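Putative polyketide cyclase (Silicibacter sp. TM1040, PDB 3F8H) is of unknown function but carries a SnoaL-like domain and is a putative polyketide cyclase. Local coordinates at residues 45-50 with 130-135; 71-76 with 104-109; 108-113 with 142-147. One frame throughout, in Å; residues are numbered along the deposited sequence.

Interaction 1 (45-50 with 130-135); sequences EDVAHH and GLITRV
A parallel pairing inside the mixed sheet brings Ala48 and His49 of strand 47-50 beside Arg134 and Val135 of strand 131-139. Three backbone hydrogen bonds join them: Ala48 N reaches Thr133 O at 2.9 Å, Val135 N reaches Ala48 O at 3.1 Å, and His50 N reaches Val135 O at 3.0 Å. Thr133 O also takes a hydrogen bond from a water that gives its other to Asp46 O, so the pairing is carried on by solvent where the direct bonds stop. Val47 lays its CG2 methyl against the neighbouring backbone, 3.6 Å from Ile132 O. Arg134 CA-H points at Ala48 O (3.2 Å from CA). On the Ala48 face, Arg134 sets CG anti to its backbone N (chi1 169°), which brings CG and CD beside the His50 ring; the two side chains cross at about a right angle, and CD sits over one ring face, 4.0 Å from the centroid, a CH-pi contact. The guanidinium forms salt bridges with Asp126 and with Glu95 of the second subunit. On the other face, His49 turns the edge of its ring to Val135 O, while Phe63 and Phe66 meet that ring edge-to-face. Opposite Asp126 of strand 115-128, Thr133 and Arg134 together form a classic beta bulge in the curved sheet of the SnoaL-like, alpha+beta-barrel fold.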
loop_
_atom_site.group_PDB
_atom_site.type_symbol
_atom_site.label_atom_id
_atom_site.label_comp_id
_atom_site.label_asym_id
_atom_site.label_seq_id
_atom_site.Cartn_x
_atom_site.Cartn_y
_atom_site.Cartn_z
ATOM N N GLU A 45 6.944 22.204 0.167
ATOM C CA GLU A 45 6.935 22.907 -1.111
ATOM C C GLU A 45 7.437 21.999 -2.206
ATOM O O GLU A 45 7.090 22.131 -3.373
ATOM C CB GLU A 45 7.792 24.174 -1.038
ATOM C CG GLU A 45 7.192 25.275 -0.178
ATOM C CD GLU A 45 6.035 25.966 -0.867
ATOM O OE1 GLU A 45 5.650 25.502 -1.957
ATOM O OE2 GLU A 45 5.543 26.998 -0.349
ATOM N N ASP A 46 8.245 21.037 -1.814
ATOM C CA ASP A 46 8.843 20.084 -2.792
ATOM C C ASP A 46 8.189 18.688 -2.787
ATOM O O ASP A 46 8.712 17.688 -3.279
ATOM C CB ASP A 46 10.327 20.003 -2.586
ATOM C CG ASP A 46 10.702 19.473 -1.226
ATOM O OD1 ASP A 46 9.843 19.442 -0.319
ATOM O OD2 ASP A 46 11.876 19.105 -1.075
ATOM N N VAL A 47 6.981 18.650 -2.288
ATOM C CA VAL A 47 6.257 17.374 -2.194
ATOM C C VAL A 47 6.220 16.613 -3.540
ATOM O O VAL A 47 5.955 17.176 -4.602
ATOM C CB VAL A 47 4.843 17.568 -1.660
ATOM C CG1 VAL A 47 4.002 18.415 -2.668
ATOM C CG2 VAL A 47 4.208 16.187 -1.312
ATOM N N ALA A 48 6.571 15.331 -3.447
ATOM C CA ALA A 48 6.539 14.409 -4.542
ATOM C C ALA A 48 5.362 13.479 -4.386
ATOM O O ALA A 48 5.358 12.577 -3.548
ATOM C CB ALA A 48 7.872 13.609 -4.671
ATOM N N HIS A 49 4.387 13.693 -5.276
ATOM C CA HIS A 49 3.163 12.921 -5.357
ATOM C C HIS A 49 3.343 11.873 -6.443
ATOM O O HIS A 49 3.389 12.142 -7.646
ATOM C CB HIS A 49 1.994 13.837 -5.616
ATOM C CG HIS A 49 0.686 13.138 -5.789
ATOM N ND1 HIS A 49 -0.333 13.673 -6.557
ATOM C CD2 HIS A 49 0.218 11.965 -5.308
ATOM C CE1 HIS A 49 -1.375 12.870 -6.518
ATOM N NE2 HIS A 49 -1.062 11.815 -5.783
ATOM N N HIS A 50 3.509 10.653 -5.963
ATOM C CA HIS A 50 3.787 9.505 -6.832
ATOM C C HIS A 50 2.494 8.909 -7.327
ATOM O O HIS A 50 1.890 8.091 -6.658
ATOM C CB HIS A 50 4.608 8.432 -6.102
ATOM C CG HIS A 50 6.017 8.849 -5.806
ATOM N ND1 HIS A 50 7.112 8.098 -6.179
ATOM C CD2 HIS A 50 6.511 9.945 -5.190
ATOM C CE1 HIS A 50 8.216 8.708 -5.793
ATOM N NE2 HIS A 50 7.882 9.829 -5.181
ATOM N N GLY A 130 8.420 17.794 9.747
ATOM C CA GLY A 130 6.973 17.699 10.066
ATOM C C GLY A 130 5.989 17.803 8.906
ATOM O O GLY A 130 4.760 17.801 9.072
ATOM N N LEU A 131 6.553 17.919 7.728
ATOM C CA LEU A 131 5.791 18.047 6.529
ATOM C C LEU A 131 5.966 16.854 5.589
ATOM O O LEU A 131 7.010 16.268 5.464
ATOM C CB LEU A 131 6.184 19.337 5.817
ATOM C CG LEU A 131 5.882 20.597 6.661
ATOM C CD1 LEU A 131 6.371 21.837 5.964
ATOM C CD2 LEU A 131 4.368 20.675 6.935
ATOM N N ILE A 132 4.888 16.527 4.914
ATOM C CA ILE A 132 4.885 15.427 3.956
ATOM C C ILE A 132 5.680 15.797 2.720
ATOM O O ILE A 132 5.365 16.770 2.043
ATOM C CB ILE A 132 3.462 15.041 3.543
ATOM C CG1 ILE A 132 2.701 14.494 4.762
ATOM C CG2 ILE A 132 3.520 13.996 2.379
ATOM C CD1 ILE A 132 1.156 14.432 4.549
ATOM N N THR A 133 6.720 15.023 2.433
ATOM C CA THR A 133 7.578 15.291 1.276
ATOM C C THR A 133 7.357 14.299 0.137
ATOM O O THR A 133 7.883 14.444 -0.988
ATOM C CB THR A 133 9.075 15.246 1.658
ATOM O OG1 THR A 133 9.396 13.939 2.140
ATOM C CG2 THR A 133 9.431 16.344 2.730
ATOM N N ARG A 134 6.639 13.250 0.482
ATOM C CA ARG A 134 6.218 12.235 -0.481
ATOM C C ARG A 134 4.963 11.530 -0.041
ATOM O O ARG A 134 4.788 11.201 1.131
ATOM C CB ARG A 134 7.266 11.137 -0.664
ATOM C CG ARG A 134 6.605 10.018 -1.455
ATOM C CD ARG A 134 7.432 8.845 -1.659
ATOM N NE ARG A 134 7.824 8.114 -0.452
ATOM C CZ ARG A 134 7.342 6.929 -0.073
ATOM N NH1 ARG A 134 6.387 6.295 -0.755
ATOM N NH2 ARG A 134 7.844 6.378 1.012
ATOM N N VAL A 135 4.146 11.259 -1.043
ATOM C CA VAL A 135 2.849 10.598 -0.916
ATOM C C VAL A 135 2.660 9.577 -2.020
ATOM O O VAL A 135 2.755 9.929 -3.192
ATOM C CB VAL A 135 1.668 11.608 -1.113
ATOM C CG1 VAL A 135 0.346 10.869 -1.245
ATOM C CG2 VAL A 135 1.604 12.622 -0.008
HETATM O O HOH W 1 10.177 15.646 -2.070
#

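Interaction 2 (71-76 with 104-109); sequences SHCYKE and ATDEGL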
loop_
_atom_site.group_PDB
_atom_site.type_symbol
_atom_site.label_atom_id
_atom_site.label_comp_id
_atom_site.label_asym_id
_atom_site.label_seq_id
_atom_site.Cartn_x
_atom_site.Cartn_y
_atom_site.Cartn_z
ATOM N N SER A 71 -11.985 16.359 -6.841
ATOM C CA SER A 71 -13.157 17.010 -6.261
ATOM C C SER A 71 -14.321 16.962 -7.248
ATOM O O SER A 71 -15.519 16.833 -6.910
ATOM C CB SER A 71 -12.767 18.453 -5.913
ATOM O OG SER A 71 -13.801 19.046 -5.222
ATOM N N HIS A 72 -13.918 16.990 -8.502
ATOM C CA HIS A 72 -14.851 16.972 -9.607
ATOM C C HIS A 72 -15.377 15.553 -9.840
ATOM O O HIS A 72 -16.538 15.340 -10.030
ATOM C CB HIS A 72 -14.158 17.460 -10.894
ATOM C CG HIS A 72 -14.989 17.318 -12.127
ATOM N ND1 HIS A 72 -16.080 18.118 -12.386
ATOM C CD2 HIS A 72 -14.850 16.510 -13.204
ATOM C CE1 HIS A 72 -16.604 17.780 -13.551
ATOM N NE2 HIS A 72 -15.866 16.817 -14.074
ATOM N N CYS A 73 -14.493 14.587 -9.752
ATOM C CA CYS A 73 -14.858 13.218 -10.118
ATOM C C CYS A 73 -15.450 12.364 -9.020
ATOM O O CYS A 73 -16.260 11.473 -9.289
ATOM C CB CYS A 73 -13.654 12.482 -10.666
ATOM S SG CYS A 73 -12.968 13.142 -12.196
ATOM N N TYR A 74 -15.032 12.635 -7.795
ATOM C CA TYR A 74 -15.387 11.774 -6.658
ATOM C C TYR A 74 -15.734 12.500 -5.397
ATOM O O TYR A 74 -15.199 13.557 -5.115
ATOM C CB TYR A 74 -14.192 10.882 -6.249
ATOM C CG TYR A 74 -13.476 10.200 -7.381
ATOM C CD1 TYR A 74 -13.947 9.020 -7.912
ATOM C CD2 TYR A 74 -12.325 10.740 -7.917
ATOM C CE1 TYR A 74 -13.307 8.417 -8.961
ATOM C CE2 TYR A 74 -11.698 10.156 -8.986
ATOM C CZ TYR A 74 -12.197 8.984 -9.498
ATOM O OH TYR A 74 -11.578 8.359 -10.548
ATOM N N LYS A 75 -16.632 11.884 -4.638
ATOM C CA LYS A 75 -16.886 12.311 -3.254
ATOM C C LYS A 75 -16.647 11.090 -2.389
ATOM O O LYS A 75 -17.334 10.089 -2.538
ATOM C CB LYS A 75 -18.294 12.828 -3.032
ATOM C CG LYS A 75 -18.536 13.230 -1.559
ATOM C CD LYS A 75 -17.431 14.212 -0.992
ATOM C CE LYS A 75 -17.625 14.541 0.534
ATOM N NZ LYS A 75 -16.620 15.476 1.154
ATOM N N GLU A 76 -15.697 11.209 -1.472
ATOM C CA GLU A 76 -15.281 10.098 -0.645
ATOM C C GLU A 76 -15.065 10.463 0.798
ATOM O O GLU A 76 -14.714 11.590 1.137
ATOM C CB GLU A 76 -13.918 9.560 -1.132
ATOM C CG GLU A 76 -13.827 9.264 -2.579
ATOM C CD GLU A 76 -12.503 8.634 -2.983
ATOM O OE1 GLU A 76 -11.448 8.942 -2.381
ATOM O OE2 GLU A 76 -12.540 7.840 -3.952
ATOM N N ALA A 104 -18.248 12.180 -11.589
ATOM C CA ALA A 104 -17.956 12.541 -12.972
ATOM C C ALA A 104 -16.817 11.731 -13.518
ATOM O O ALA A 104 -15.900 11.384 -12.813
ATOM C CB ALA A 104 -17.684 14.073 -13.103
ATOM N N THR A 105 -16.885 11.431 -14.795
ATOM C CA THR A 105 -15.912 10.534 -15.423
ATOM C C THR A 105 -14.475 10.998 -15.379
ATOM O O THR A 105 -14.144 12.150 -15.685
ATOM C CB THR A 105 -16.315 10.219 -16.870
ATOM O OG1 THR A 105 -17.648 9.708 -16.874
ATOM C CG2 THR A 105 -15.377 9.195 -17.512
ATOM N N ASP A 106 -13.629 10.079 -14.943
ATOM C CA ASP A 106 -12.189 10.311 -14.865
ATOM C C ASP A 106 -11.570 9.628 -16.075
ATOM O O ASP A 106 -11.721 8.425 -16.283
ATOM C CB ASP A 106 -11.632 9.743 -13.581
ATOM C CG ASP A 106 -10.273 10.307 -13.223
ATOM O OD1 ASP A 106 -9.678 11.102 -13.978
ATOM O OD2 ASP A 106 -9.787 9.953 -12.138
ATOM N N GLU A 107 -10.917 10.435 -16.895
ATOM C CA GLU A 107 -10.324 9.984 -18.168
ATOM C C GLU A 107 -9.693 8.614 -18.123
ATOM O O GLU A 107 -8.699 8.379 -17.445
ATOM C CB GLU A 107 -9.265 10.992 -18.650
ATOM N N GLY A 108 -10.275 7.708 -18.885
ATOM C CA GLY A 108 -9.728 6.357 -19.002
ATOM C C GLY A 108 -10.365 5.368 -18.064
ATOM O O GLY A 108 -10.114 4.183 -18.139
ATOM N N LEU A 109 -11.178 5.886 -17.167
ATOM C CA LEU A 109 -11.912 5.049 -16.218
ATOM C C LEU A 109 -13.356 4.897 -16.702
ATOM O O LEU A 109 -13.754 5.567 -17.642
ATOM C CB LEU A 109 -11.801 5.625 -14.824
ATOM C CG LEU A 109 -10.406 5.321 -14.297
ATOM C CD1 LEU A 109 -10.153 5.981 -12.935
ATOM C CD2 LEU A 109 -10.256 3.783 -14.213
HETATM O O HOH W 2 -15.588 14.371 -16.114
#
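The His72 ring takes the methyl of Ala104 over one face, CB standing 3.8 Å from the ring centroid in a CH-pi contact, while a water lies in plane at its edge. That water is 3.2 Å from His72 NE2 and donates to Thr105 O, linking the imidazole to the loop backbone. The Tyr74 ring has Cys73 CB over the rim of one face and Asp106 OD2 at its edge, near the ring plane. Its hydroxyl OH donates to Asp106 OD2 at 2.9 Å, on the anti lone pair; ring and carboxylate planes are 69° apart. Asp106 holds CG anti to its backbone N (chi1 -162°), which carries the carboxylate back to the tyrosine, and its OD1 accepts from His69 NE2, so each oxygen has a donor of its own. Leu109 CD1 makes a van der Waals contact with the hydroxyl, 3.7 Å from Tyr74 OH. A phenylalanine at Tyr74 would probably leave Asp106 OD2 without this donor and the 104-109 loop less firmly tied to the strand. In the backbone, Ala104 N donates to Cys73 O at 3.1 Å. The sulfur Cys73 SG packs 3.5 Å from Ala104 O. The type II turn from Asp106 to Leu109 is closed by Leu109 N to Asp106 O. The contact thus joins the junction of helix 60-73 and strand 74-85 to the loop that follows strand 91-102, with Tyr102 meeting the Tyr74 ring and Trp144 of helix 141-149 also touching Tyr74.

Interaction 3 (108-113 with 142-147); sequences GLPEAR and SDWIKQ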
loop_
_atom_site.group_PDB
_atom_site.type_symbol
_atom_site.label_atom_id
_atom_site.label_comp_id
_atom_site.label_asym_id
_atom_site.label_seq_id
_atom_site.Cartn_x
_atom_site.Cartn_y
_atom_site.Cartn_z
ATOM N N GLY A 108 -10.275 7.708 -18.885
ATOM C CA GLY A 108 -9.728 6.357 -19.002
ATOM C C GLY A 108 -10.365 5.368 -18.064
ATOM O O GLY A 108 -10.114 4.183 -18.139
ATOM N N LEU A 109 -11.178 5.886 -17.167
ATOM C CA LEU A 109 -11.912 5.049 -16.218
ATOM C C LEU A 109 -13.356 4.897 -16.702
ATOM O O LEU A 109 -13.754 5.567 -17.642
ATOM C CB LEU A 109 -11.801 5.625 -14.824
ATOM C CG LEU A 109 -10.406 5.321 -14.297
ATOM C CD1 LEU A 109 -10.153 5.981 -12.935
ATOM C CD2 LEU A 109 -10.256 3.783 -14.213
ATOM N N PRO A 110 -14.139 3.985 -16.107
ATOM C CA PRO A 110 -15.484 3.902 -16.660
ATOM C C PRO A 110 -16.334 5.134 -16.475
ATOM O O PRO A 110 -15.997 6.065 -15.745
ATOM C CB PRO A 110 -16.124 2.743 -15.908
ATOM C CG PRO A 110 -14.988 1.952 -15.344
ATOM C CD PRO A 110 -13.840 2.894 -15.165
ATOM N N GLU A 111 -17.481 5.089 -17.125
ATOM C CA GLU A 111 -18.410 6.212 -17.095
ATOM C C GLU A 111 -18.984 6.393 -15.710
ATOM O O GLU A 111 -19.407 5.448 -15.062
ATOM C CB GLU A 111 -19.533 6.028 -18.110
ATOM C CG GLU A 111 -20.546 7.185 -18.145
ATOM C CD GLU A 111 -21.733 6.897 -19.066
ATOM O OE1 GLU A 111 -21.605 6.019 -19.940
ATOM O OE2 GLU A 111 -22.790 7.549 -18.920
ATOM N N ALA A 112 -18.971 7.639 -15.256
ATOM C CA ALA A 112 -19.563 7.997 -13.941
ATOM C C ALA A 112 -21.082 7.998 -14.082
ATOM O O ALA A 112 -21.634 8.548 -15.020
ATOM C CB ALA A 112 -19.085 9.360 -13.453
ATOM N N ARG A 113 -21.732 7.361 -13.118
ATOM C CA ARG A 113 -23.191 7.265 -13.082
ATOM C C ARG A 113 -23.682 7.334 -11.645
ATOM O O ARG A 113 -24.730 6.817 -11.310
ATOM C CB ARG A 113 -23.668 5.950 -13.732
ATOM C CG ARG A 113 -23.247 5.780 -15.189
ATOM C CD ARG A 113 -23.674 4.424 -15.769
ATOM N NE ARG A 113 -22.864 3.304 -15.271
ATOM C CZ ARG A 113 -23.239 2.481 -14.292
ATOM N NH1 ARG A 113 -24.432 2.620 -13.724
ATOM N NH2 ARG A 113 -22.431 1.492 -13.901
ATOM N N SER A 142 -8.545 -2.955 -10.134
ATOM C CA SER A 142 -9.363 -3.915 -10.815
ATOM C C SER A 142 -10.687 -4.063 -10.085
ATOM O O SER A 142 -11.722 -4.138 -10.704
ATOM C CB SER A 142 -8.674 -5.271 -10.867
ATOM O OG SER A 142 -7.546 -5.176 -11.687
ATOM N N ASP A 143 -10.612 -4.108 -8.762
ATOM C CA ASP A 143 -11.787 -4.265 -7.919
ATOM C C ASP A 143 -12.668 -3.050 -8.006
ATOM O O ASP A 143 -13.905 -3.147 -8.120
ATOM C CB ASP A 143 -11.430 -4.497 -6.447
ATOM C CG ASP A 143 -12.661 -4.625 -5.575
ATOM O OD1 ASP A 143 -13.471 -5.510 -5.874
ATOM O OD2 ASP A 143 -12.823 -3.864 -4.589
ATOM N N TRP A 144 -12.029 -1.894 -7.987
ATOM C CA TRP A 144 -12.786 -0.657 -8.098
ATOM C C TRP A 144 -13.572 -0.615 -9.404
ATOM O O TRP A 144 -14.743 -0.257 -9.414
ATOM C CB TRP A 144 -11.913 0.597 -7.964
ATOM C CG TRP A 144 -12.743 1.865 -8.040
ATOM C CD1 TRP A 144 -13.480 2.437 -7.025
ATOM C CD2 TRP A 144 -12.939 2.695 -9.189
ATOM N NE1 TRP A 144 -14.140 3.563 -7.495
ATOM C CE2 TRP A 144 -13.808 3.746 -8.809
ATOM C CE3 TRP A 144 -12.476 2.648 -10.505
ATOM C CZ2 TRP A 144 -14.208 4.730 -9.691
ATOM C CZ3 TRP A 144 -12.868 3.634 -11.370
ATOM C CH2 TRP A 144 -13.735 4.658 -10.961
ATOM N N ILE A 145 -12.911 -0.993 -10.484
ATOM C CA ILE A 145 -13.504 -0.958 -11.814
ATOM C C ILE A 145 -14.683 -1.898 -11.887
ATOM O O ILE A 145 -15.707 -1.621 -12.548
ATOM C CB ILE A 145 -12.489 -1.322 -12.925
ATOM C CG1 ILE A 145 -11.484 -0.166 -13.084
ATOM C CG2 ILE A 145 -13.217 -1.590 -14.247
ATOM C CD1 ILE A 145 -10.444 -0.424 -14.131
ATOM N N LYS A 146 -14.533 -2.999 -11.169
ATOM C CA LYS A 146 -15.576 -4.014 -11.130
ATOM C C LYS A 146 -16.804 -3.421 -10.430
ATOM O O LYS A 146 -17.919 -3.489 -10.926
ATOM C CB LYS A 146 -15.079 -5.279 -10.413
ATOM C CG LYS A 146 -16.130 -6.344 -10.253
ATOM N N GLN A 147 -16.552 -2.763 -9.310
ATOM C CA GLN A 147 -17.626 -2.174 -8.509
ATOM C C GLN A 147 -18.447 -1.136 -9.277
ATOM O O GLN A 147 -19.660 -1.138 -9.206
ATOM C CB GLN A 147 -17.090 -1.532 -7.217
ATOM C CG GLN A 147 -16.609 -2.511 -6.162
ATOM C CD GLN A 147 -16.259 -1.845 -4.855
ATOM O OE1 GLN A 147 -17.034 -1.067 -4.333
ATOM N NE2 GLN A 147 -15.080 -2.175 -4.293
#
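Leu109 and Pro110 meet Trp144 and Ile145 through carbon atoms alone. One corner of the indole, Trp144 CZ3, carries most of the contact: it faces the hollow between Leu109 CB, CD1 and CD2, the two methyls nearest, each at 3.9 Å. CD2 comes in at the ring edge, near its plane, and the two side chains cross at about a right angle. Pro110 CD approaches the same CZ3 obliquely, at 4.0 Å, the pyrrolidine and the indole running past each other in opposite directions. One residue further along the helix, Ile145 adds a second patch, its CG2 lying 4.1 Å from Pro110 CG and its CD1 4.2 Å from Leu109 CD2. Trp144 extends its ring to the loop by placing CG anti to the backbone N (chi1 -178°), and further rings hold it there, Tyr102 and Tyr117 both meeting the indole edge-to-face. Tyr102 is a second-shell residue for the loop as well, since its OH is hydrogen-bonded to Pro110 O. On the helix, Gln147 NE2 donates to Asp143 OD2 at 2.8 Å from above the carboxylate plane, and also to Lys118 O, tying the turn that bears Trp144 to strand 115-128. Farther along the loop, Arg113 forms a salt bridge with the C-terminal carboxylate of Ala150. With no hydrogen bond passing directly between the two segments, their fit rests on apolar carbon contacts and shape, and the polar bonds nearby lie beside it.

Overall arrangement
Interactions 2 and 3 are neighbours, with centres about 10 Å apart: they share Gly108 and Leu109, and Thr105 OG1 is probably hydrogen-bonded to Ala112 N, so one loop serves both the Tyr74 strand and the C-terminal helix. Interaction 1 lies elsewhere on the fold, its centre about 23 Å from that of interaction 2, though both reach the same sheet, and about 28 Å from that of interaction 3, across the chain's centre. Strand 131-139 leads directly into helix 141-149, connecting interactions 1 and 3 along the chain. Bound pentanediols, probably from the crystallisation liquor, lie about 5 Å from the side chain of Val135, and about 4 Å and 3 Å from those of Tyr74 and Trp144; such molecules often mark pockets.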